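Local coordinates for D-3-phosphoglycerate dehydrogenase oxidoreductase protein (Ralstonia solanacearum, PDB 3GG9) that probably oxidises D-3-phosphoglycerate with NAD as cofactor, as a member of the D-isomer specific 2-hydroxyacid dehydrogenase family, at residues N259-R267 / T288-I296. Numbering follows the deposited sequence.
Sequences NGMVTALNR and TLLRMENCI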
loop_
_atom_site.group_PDB
_atom_site.type_symbol
_atom_site.label_atom_id
_atom_site.label_comp_id
_atom_site.label_asym_id
_atom_site.label_seq_id
_atom_site.Cartn_x
_atom_site.Cartn_y
_atom_site.Cartn_z
ATOM N N ASN A 259 6.946 8.270 -24.062
ATOM C CA ASN A 259 5.483 8.461 -24.053
ATOM C C ASN A 259 4.641 7.184 -24.198
ATOM O O ASN A 259 3.427 7.260 -24.266
ATOM C CB ASN A 259 5.025 9.522 -25.074
ATOM C CG ASN A 259 5.781 10.832 -24.945
ATOM O OD1 ASN A 259 6.063 11.293 -23.846
ATOM N ND2 ASN A 259 6.118 11.435 -26.081
ATOM N N GLY A 260 5.288 6.023 -24.210
ATOM C CA GLY A 260 4.586 4.761 -24.434
ATOM C C GLY A 260 3.523 4.478 -23.402
ATOM O O GLY A 260 2.415 4.054 -23.724
ATOM N N MET A 261 3.865 4.728 -22.149
ATOM C CA MET A 261 2.932 4.530 -21.061
ATOM C C MET A 261 1.670 5.428 -21.080
ATOM O O MET A 261 0.537 4.934 -20.966
ATOM C CB MET A 261 3.699 4.657 -19.756
ATOM C CG MET A 261 2.931 5.273 -18.650
ATOM S SD MET A 261 3.018 4.120 -17.351
ATOM C CE MET A 261 2.070 2.798 -18.152
ATOM N N VAL A 262 1.871 6.736 -21.208
ATOM C CA VAL A 262 0.761 7.667 -21.344
ATOM C C VAL A 262 -0.109 7.207 -22.511
ATOM O O VAL A 262 -1.326 7.087 -22.352
ATOM C CB VAL A 262 1.245 9.117 -21.553
ATOM C CG1 VAL A 262 0.073 10.025 -22.015
ATOM C CG2 VAL A 262 1.895 9.660 -20.274
ATOM N N THR A 263 0.535 6.893 -23.637
ATOM C CA THR A 263 -0.158 6.449 -24.851
ATOM C C THR A 263 -1.005 5.213 -24.576
ATOM O O THR A 263 -2.189 5.209 -24.875
ATOM C CB THR A 263 0.826 6.214 -26.030
ATOM O OG1 THR A 263 1.542 7.428 -26.307
ATOM C CG2 THR A 263 0.088 5.760 -27.309
ATOM N N ALA A 264 -0.417 4.195 -23.947
ATOM C CA ALA A 264 -1.149 2.968 -23.663
ATOM C C ALA A 264 -2.296 3.173 -22.662
ATOM O O ALA A 264 -3.395 2.630 -22.855
ATOM C CB ALA A 264 -0.200 1.880 -23.187
ATOM N N LEU A 265 -2.065 3.966 -21.615
ATOM C CA LEU A 265 -3.134 4.256 -20.655
ATOM C C LEU A 265 -4.305 4.957 -21.327
ATOM O O LEU A 265 -5.461 4.615 -21.077
ATOM C CB LEU A 265 -2.630 5.064 -19.455
ATOM C CG LEU A 265 -1.788 4.305 -18.419
ATOM C CD1 LEU A 265 -1.205 5.297 -17.436
ATOM C CD2 LEU A 265 -2.584 3.224 -17.678
ATOM N N ASN A 266 -3.996 5.895 -22.215
ATOM C CA ASN A 266 -5.028 6.570 -23.003
ATOM C C ASN A 266 -5.784 5.662 -23.980
ATOM O O ASN A 266 -6.889 5.994 -24.386
ATOM C CB ASN A 266 -4.453 7.787 -23.728
ATOM C CG ASN A 266 -4.248 8.973 -22.802
ATOM O OD1 ASN A 266 -4.824 9.043 -21.719
ATOM N ND2 ASN A 266 -3.415 9.909 -23.226
ATOM N N ARG A 267 -5.206 4.521 -24.345
ATOM C CA ARG A 267 -5.923 3.561 -25.196
ATOM C C ARG A 267 -6.653 2.478 -24.381
ATOM O O ARG A 267 -7.391 1.653 -24.936
ATOM C CB ARG A 267 -5.017 2.981 -26.300
ATOM C CG ARG A 267 -4.258 4.050 -27.112
ATOM C CD ARG A 267 -4.196 3.781 -28.607
ATOM N NE ARG A 267 -3.125 2.871 -29.022
ATOM C CZ ARG A 267 -2.023 3.226 -29.693
ATOM N NH1 ARG A 267 -1.133 2.299 -30.028
ATOM N NH2 ARG A 267 -1.801 4.491 -30.033
ATOM N N THR A 288 2.044 14.911 -16.947
ATOM C CA THR A 288 0.823 14.302 -17.519
ATOM C C THR A 288 0.276 13.158 -16.648
ATOM O O THR A 288 -0.923 13.095 -16.367
ATOM C CB THR A 288 1.115 13.811 -18.969
ATOM O OG1 THR A 288 1.518 14.935 -19.766
ATOM C CG2 THR A 288 -0.088 13.202 -19.619
ATOM N N LEU A 289 1.166 12.270 -16.204
ATOM C CA LEU A 289 0.781 11.106 -15.402
ATOM C C LEU A 289 0.185 11.462 -14.048
ATOM O O LEU A 289 -0.637 10.714 -13.525
ATOM C CB LEU A 289 1.976 10.180 -15.193
ATOM C CG LEU A 289 2.387 9.256 -16.335
ATOM C CD1 LEU A 289 3.559 8.450 -15.838
ATOM C CD2 LEU A 289 1.217 8.320 -16.779
ATOM N N LEU A 290 0.590 12.607 -13.497
ATOM C CA LEU A 290 0.088 13.074 -12.207
ATOM C C LEU A 290 -1.354 13.539 -12.311
ATOM O O LEU A 290 -2.065 13.572 -11.317
ATOM C CB LEU A 290 0.975 14.195 -11.623
ATOM C CG LEU A 290 2.457 13.929 -11.319
ATOM C CD1 LEU A 290 3.108 15.092 -10.581
ATOM C CD2 LEU A 290 2.593 12.689 -10.501
ATOM N N ARG A 291 -1.780 13.897 -13.520
ATOM C CA ARG A 291 -3.154 14.334 -13.744
ATOM C C ARG A 291 -4.079 13.214 -14.233
ATOM O O ARG A 291 -5.213 13.471 -14.629
ATOM C CB ARG A 291 -3.172 15.537 -14.691
ATOM C CG ARG A 291 -2.297 16.673 -14.177
ATOM C CD ARG A 291 -2.434 17.931 -15.024
ATOM N NE ARG A 291 -1.790 17.813 -16.335
ATOM C CZ ARG A 291 -0.487 17.972 -16.574
ATOM N NH1 ARG A 291 -0.053 17.869 -17.818
ATOM N NH2 ARG A 291 0.385 18.229 -15.593
ATOM N N MET A 292 -3.585 11.977 -14.186
ATOM C CA MET A 292 -4.357 10.783 -14.545
ATOM C C MET A 292 -4.775 9.987 -13.308
ATOM O O MET A 292 -3.924 9.504 -12.553
ATOM C CB MET A 292 -3.537 9.894 -15.491
ATOM C CG MET A 292 -3.533 10.369 -16.950
ATOM S SD MET A 292 -2.587 9.329 -18.099
ATOM C CE MET A 292 -1.281 10.419 -18.465
ATOM N N GLU A 293 -6.089 9.840 -13.119
ATOM C CA GLU A 293 -6.666 9.109 -11.981
ATOM C C GLU A 293 -6.274 7.620 -11.955
ATOM O O GLU A 293 -6.233 7.003 -10.887
ATOM C CB GLU A 293 -8.191 9.261 -11.948
ATOM C CG GLU A 293 -8.945 8.583 -13.103
ATOM C CD GLU A 293 -10.460 8.520 -12.899
ATOM O OE1 GLU A 293 -10.958 8.855 -11.792
ATOM O OE2 GLU A 293 -11.152 8.127 -13.863
ATOM N N ASN A 294 -5.984 7.059 -13.131
ATOM C CA ASN A 294 -5.514 5.658 -13.233
ATOM C C ASN A 294 -3.983 5.516 -13.288
ATOM O O ASN A 294 -3.467 4.497 -13.739
ATOM C CB ASN A 294 -6.172 4.931 -14.412
ATOM C CG ASN A 294 -5.916 5.616 -15.741
ATOM O OD1 ASN A 294 -5.711 6.832 -15.797
ATOM N ND2 ASN A 294 -5.943 4.845 -16.816
ATOM N N CYS A 295 -3.261 6.531 -12.821
ATOM C CA CYS A 295 -1.841 6.360 -12.493
ATOM C C CYS A 295 -1.599 6.774 -11.054
ATOM O O CYS A 295 -2.078 7.807 -10.614
ATOM C CB CYS A 295 -0.915 7.147 -13.430
ATOM S SG CYS A 295 0.812 6.510 -13.469
ATOM N N ILE A 296 -0.889 5.934 -10.315
ATOM C CA ILE A 296 -0.390 6.313 -9.001
ATOM C C ILE A 296 1.112 6.550 -9.144
ATOM O O ILE A 296 1.846 5.655 -9.558
ATOM C CB ILE A 296 -0.725 5.227 -7.961
ATOM C CG1 ILE A 296 -2.247 5.228 -7.725
ATOM C CG2 ILE A 296 0.049 5.455 -6.651
ATOM C CD1 ILE A 296 -2.798 3.956 -7.211
#
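Val-262 presents both methyls to the terminal CE of Met-292, CG2 at 3.7 Å and CG1 at 3.8 Å, the two side chains crossing at about a right angle. The Met-292 chain runs straight through chi2 and bends at chi3 (-111°), which brings this methyl against the fork of the valine. Leu-289 CD2 fits among three helix residues, 3.8 Å from Val-262 CG2, 3.9 Å from Leu-265 CD1 and 4.0 Å from Met-261 CG. At the outer margin, Thr-288 CG2 meets Val-262 CG1 at 4.0 Å. One turn further along the helix, Leu-265 CD2 lies 3.8 Å from Asn-294 ND2, the two side chains passing each other in opposite directions in van der Waals contact. In the Rossmann-type NAD-binding domain, helix 260-267 and the 3-10 turn 288-291 thus pack together beside the edge of the parallel sheet, where strand 295-297 lies next to strand 272-275. Met-261, Leu-265 and Cys-295 also all touch Ala-273 of that neighbouring strand. Asn-294 is the third residue of the type I turn Met-292 to Cys-295, and its ND2 is hydrogen-bonded to Gly-271 O. On the far side of the 3-10 turn, Leu-290 packs on Leu-133 of the second subunit.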